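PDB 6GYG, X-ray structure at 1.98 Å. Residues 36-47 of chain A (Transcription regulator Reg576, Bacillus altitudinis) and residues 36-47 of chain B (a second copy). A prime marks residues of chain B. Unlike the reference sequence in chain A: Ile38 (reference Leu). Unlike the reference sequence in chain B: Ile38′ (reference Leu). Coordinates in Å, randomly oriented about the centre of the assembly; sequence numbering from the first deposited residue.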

# COMPACT_ATOMS: atom_id res chain seq x y z
N GLU A 36 4.36 4.03 1.72
CA GLU A 36 5.78 3.75 1.57
C GLU A 36 6.28 2.62 2.49
O GLU A 36 7.07 1.77 2.08
CB GLU A 36 6.64 4.99 1.83
CG GLU A 36 8.09 4.74 1.47
CD GLU A 36 8.89 5.95 1.06
OE1 GLU A 36 8.63 7.05 1.61
OE2 GLU A 36 9.79 5.79 0.20
N ILE A 37 5.84 2.62 3.74
CA ILE A 37 6.21 1.57 4.72
C ILE A 37 5.74 0.21 4.18
O ILE A 37 6.46 -0.75 4.17
CB ILE A 37 5.60 1.89 6.10
CG1 ILE A 37 6.30 3.10 6.73
CG2 ILE A 37 5.61 0.66 7.03
CD1 ILE A 37 5.45 3.83 7.75
N ILE A 38 4.50 0.14 3.69
CA ILE A 38 4.01 -1.16 3.35
C ILE A 38 4.59 -1.63 2.00
O ILE A 38 4.74 -2.82 1.80
CB ILE A 38 2.47 -1.23 3.36
CG1 ILE A 38 1.82 -0.36 2.30
CG2 ILE A 38 1.91 -0.90 4.74
CD1 ILE A 38 0.31 -0.32 2.48
N LEU A 39 4.79 -0.72 1.04
CA LEU A 39 5.52 -0.95 -0.19
C LEU A 39 6.89 -1.55 0.11
O LEU A 39 7.28 -2.52 -0.47
CB LEU A 39 5.74 0.39 -0.90
CG LEU A 39 4.72 0.77 -1.97
CD1 LEU A 39 4.99 2.18 -2.51
CD2 LEU A 39 4.76 -0.22 -3.10
N ASP A 40 7.66 -0.86 0.96
CA ASP A 40 9.03 -1.27 1.33
C ASP A 40 9.00 -2.67 1.98
O ASP A 40 9.81 -3.50 1.70
CB ASP A 40 9.68 -0.29 2.30
CG ASP A 40 10.08 1.06 1.72
OD1 ASP A 40 9.86 1.27 0.50
OD2 ASP A 40 10.63 1.92 2.50
N PHE A 41 8.02 -2.90 2.85
CA PHE A 41 7.94 -4.16 3.51
C PHE A 41 7.65 -5.28 2.52
O PHE A 41 8.23 -6.41 2.61
CB PHE A 41 6.92 -4.07 4.64
CG PHE A 41 6.80 -5.36 5.40
CD1 PHE A 41 7.77 -5.71 6.35
CD2 PHE A 41 5.75 -6.23 5.17
CE1 PHE A 41 7.64 -6.89 7.06
CE2 PHE A 41 5.64 -7.42 5.89
CZ PHE A 41 6.56 -7.71 6.86
N TYR A 42 6.84 -4.97 1.52
CA TYR A 42 6.49 -5.98 0.51
C TYR A 42 7.69 -6.26 -0.40
O TYR A 42 8.01 -7.41 -0.74
CB TYR A 42 5.27 -5.53 -0.29
CG TYR A 42 4.78 -6.60 -1.20
CD1 TYR A 42 5.31 -6.73 -2.48
CD2 TYR A 42 3.78 -7.49 -0.82
CE1 TYR A 42 4.84 -7.70 -3.36
CE2 TYR A 42 3.29 -8.46 -1.68
CZ TYR A 42 3.84 -8.57 -2.95
OH TYR A 42 3.46 -9.54 -3.82
N VAL A 43 8.36 -5.20 -0.86
CA VAL A 43 9.54 -5.32 -1.68
C VAL A 43 10.59 -6.16 -0.96
O VAL A 43 11.18 -7.01 -1.56
CB VAL A 43 10.07 -3.94 -2.06
CG1 VAL A 43 11.50 -4.01 -2.60
CG2 VAL A 43 9.14 -3.24 -3.05
N THR A 44 10.83 -5.90 0.32
CA THR A 44 11.93 -6.54 1.07
C THR A 44 11.64 -8.01 1.40
O THR A 44 12.55 -8.81 1.51
CB THR A 44 12.22 -5.80 2.36
OG1 THR A 44 12.80 -4.63 1.82
CG2 THR A 44 13.18 -6.50 3.30
N ASN A 45 10.37 -8.34 1.62
CA ASN A 45 10.04 -9.59 2.25
C ASN A 45 9.20 -10.48 1.35
O ASN A 45 8.92 -11.61 1.77
CB ASN A 45 9.27 -9.40 3.56
CG ASN A 45 10.13 -8.70 4.58
OD1 ASN A 45 11.07 -9.30 5.05
ND2 ASN A 45 9.89 -7.42 4.82
N LYS A 46 8.77 -10.00 0.19
CA LYS A 46 7.94 -10.84 -0.65
C LYS A 46 8.48 -11.03 -2.07
O LYS A 46 8.28 -12.07 -2.64
CB LYS A 46 6.51 -10.30 -0.67
CG LYS A 46 5.50 -11.17 -1.39
CD LYS A 46 5.47 -12.58 -0.82
CE LYS A 46 4.11 -13.22 -0.96
NZ LYS A 46 4.19 -14.62 -0.51
N LEU A 47 9.16 -10.05 -2.67
CA LEU A 47 9.73 -10.28 -4.00
C LEU A 47 10.89 -11.27 -3.95
O LEU A 47 11.75 -11.19 -3.03
CB LEU A 47 10.26 -8.95 -4.52
CG LEU A 47 9.19 -7.90 -4.80
CD1 LEU A 47 9.86 -6.72 -5.48
CD2 LEU A 47 8.05 -8.48 -5.66
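Chain B (36-47) EIILDFYVTNKL

Chain B lies across chain A as a second helix. Residues 36-45 of chain A form the last turns of a helix that begins earlier in the chain, and the equivalent stretch of chain B is likewise helical from Glu36′ through at least Asn45′, with regular backbone hydrogen bonds such as Tyr42′ N to Ile38′ O (3.2 Å). The two axes approach to 9.0 Å and their N-to-C directions differ by 79°, so the helices cross steeply and touch over a compact patch that buries 716 Å² in all. The register is reciprocal: the CA atoms of Ile38 and Tyr42′ are 6.0 Å apart, as are those of Tyr42 and Ile38′.

Phe41 and Phe41′ cover the most surface. Both side chains point toward the partner helix with chi1 in the t well, and they meet at one end of the contact, Phe41 CE2 lying 3.5 Å from Phe41′ CE2. Their planes are inclined at 39°, an oblique arrangement with centroids 5.5 Å apart. Phe41 fits as a knob into a hole formed by Phe41′, Tyr42′, Asn45′ and Lys46′. The edge of Tyr42′ is directed at the face of Phe41, with the planes at 81°, while CB of Lys46′ sits over a face of the same ring, 3.8 Å from Phe41 CZ. Phe41′ receives the edge of Tyr42 in the same manner, at 78°, and CB of Lys46 lies 3.8 Å from Phe41′ CZ, again over a face.

Ile38 and Ile38′, which replace the leucine of the reference sequence, build the other end of the contact. Each adopts chi1 p and chi2 t and points toward the partner. CG2 of Ile38 packs over the face of the Tyr42′ ring, 3.5 Å from Tyr42′ CG, and CG2 of Ile38′ does the same to Tyr42, 3.6 Å from Tyr42 CG. The two isoleucines also touch each other, Ile38 CG1 to Ile38′ CD1 at 3.6 Å, and Ile38 CD1 reaches Leu39′ CD2 at 3.6 Å. Leu39′ starts out away from chain A, but its end comes nearer and adds to this apolar cluster.

No direct hydrogen bond joins the stretches. One water instead bridges the backbones, donating to Ile38 O (2.8 Å) and Ile38′ O (2.7 Å). Asn45′ ND2 bonds back to Phe41′ O (3.0 Å) within its own helix, and Asn45′ CB lies 3.9 Å from Phe41 CE2, at the edge of that ring.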

# COMPACT_ATOMS: atom_id res chain seq x y z
N GLU B 36 -4.11 -3.23 -2.29
CA GLU B 36 -4.73 -4.15 -1.43
C GLU B 36 -3.76 -5.25 -1.04
O GLU B 36 -3.69 -5.63 0.11
CB GLU B 36 -5.94 -4.78 -2.12
CG GLU B 36 -6.82 -5.54 -1.13
CD GLU B 36 -8.16 -6.04 -1.66
OE1 GLU B 36 -8.32 -6.14 -2.92
OE2 GLU B 36 -9.06 -6.32 -0.81
N ILE B 37 -3.07 -5.83 -2.03
CA ILE B 37 -2.12 -6.92 -1.80
C ILE B 37 -1.05 -6.52 -0.77
O ILE B 37 -0.74 -7.26 0.13
CB ILE B 37 -1.52 -7.34 -3.15
CG1 ILE B 37 -2.51 -8.23 -3.89
CG2 ILE B 37 -0.14 -8.01 -2.99
CD1 ILE B 37 -2.14 -8.41 -5.31
N ILE B 38 -0.43 -5.34 -0.93
CA ILE B 38 0.60 -4.91 0.02
C ILE B 38 -0.02 -4.52 1.38
O ILE B 38 0.65 -4.69 2.42
CB ILE B 38 1.48 -3.80 -0.57
CG1 ILE B 38 0.71 -2.50 -0.79
CG2 ILE B 38 2.12 -4.32 -1.85
CD1 ILE B 38 1.55 -1.36 -1.19
N LEU B 39 -1.25 -3.95 1.43
CA LEU B 39 -1.92 -3.79 2.71
C LEU B 39 -2.06 -5.13 3.45
O LEU B 39 -1.69 -5.23 4.61
CB LEU B 39 -3.29 -3.15 2.55
CG LEU B 39 -3.25 -1.64 2.33
CD1 LEU B 39 -4.53 -1.12 1.68
CD2 LEU B 39 -3.05 -0.96 3.66
N ASP B 40 -2.66 -6.11 2.80
CA ASP B 40 -2.99 -7.40 3.43
C ASP B 40 -1.71 -8.10 3.90
O ASP B 40 -1.68 -8.70 4.97
CB ASP B 40 -3.78 -8.27 2.46
CG ASP B 40 -5.23 -7.82 2.18
OD1 ASP B 40 -5.79 -7.03 2.98
OD2 ASP B 40 -5.81 -8.29 1.16
N PHE B 41 -0.64 -8.01 3.12
CA PHE B 41 0.62 -8.65 3.40
C PHE B 41 1.18 -8.03 4.69
O PHE B 41 1.72 -8.75 5.57
CB PHE B 41 1.58 -8.54 2.21
CG PHE B 41 2.87 -9.29 2.43
CD1 PHE B 41 2.92 -10.68 2.36
CD2 PHE B 41 4.04 -8.63 2.75
CE1 PHE B 41 4.09 -11.38 2.61
CE2 PHE B 41 5.20 -9.32 2.98
CZ PHE B 41 5.23 -10.69 2.92
N TYR B 42 1.06 -6.71 4.81
CA TYR B 42 1.59 -6.02 5.98
C TYR B 42 0.74 -6.34 7.23
O TYR B 42 1.23 -6.66 8.30
CB TYR B 42 1.55 -4.52 5.76
CG TYR B 42 2.31 -3.75 6.80
CD1 TYR B 42 3.67 -3.50 6.66
CD2 TYR B 42 1.66 -3.26 7.92
CE1 TYR B 42 4.36 -2.77 7.60
CE2 TYR B 42 2.32 -2.51 8.85
CZ TYR B 42 3.68 -2.26 8.69
OH TYR B 42 4.32 -1.58 9.67
N VAL B 43 -0.57 -6.23 7.07
CA VAL B 43 -1.51 -6.58 8.14
C VAL B 43 -1.20 -7.99 8.71
O VAL B 43 -1.05 -8.15 9.93
CB VAL B 43 -2.96 -6.42 7.67
CG1 VAL B 43 -3.95 -7.10 8.64
CG2 VAL B 43 -3.26 -4.93 7.51
N THR B 44 -1.12 -8.98 7.83
CA THR B 44 -0.89 -10.36 8.19
C THR B 44 0.50 -10.59 8.78
O THR B 44 0.63 -11.43 9.59
CB THR B 44 -0.90 -11.28 6.97
OG1 THR B 44 -2.25 -11.14 6.54
CG2 THR B 44 -0.50 -12.71 7.29
N ASN B 45 1.54 -9.89 8.32
CA ASN B 45 2.90 -10.25 8.69
C ASN B 45 3.58 -9.25 9.60
O ASN B 45 4.55 -9.63 10.19
CB ASN B 45 3.80 -10.42 7.48
CG ASN B 45 3.44 -11.70 6.78
OD1 ASN B 45 3.83 -12.75 7.26
ND2 ASN B 45 2.61 -11.62 5.76
N LYS B 46 3.20 -7.97 9.60
CA LYS B 46 4.00 -7.05 10.37
C LYS B 46 3.28 -6.59 11.64
O LYS B 46 3.95 -6.20 12.57
CB LYS B 46 4.47 -5.89 9.50
CG LYS B 46 5.35 -4.87 10.20
CD LYS B 46 6.68 -5.42 10.65
CE LYS B 46 7.58 -4.28 11.09
NZ LYS B 46 8.61 -4.79 12.01
N LEU B 47 1.95 -6.64 11.70
CA LEU B 47 1.22 -6.16 12.91
C LEU B 47 1.33 -7.21 14.02
O LEU B 47 1.20 -8.36 13.75
CB LEU B 47 -0.25 -5.95 12.57
CG LEU B 47 -0.55 -4.80 11.63
CD1 LEU B 47 -2.03 -4.49 11.72
CD2 LEU B 47 0.29 -3.58 11.98
O HOH W 1 3.33 -5.06 2.64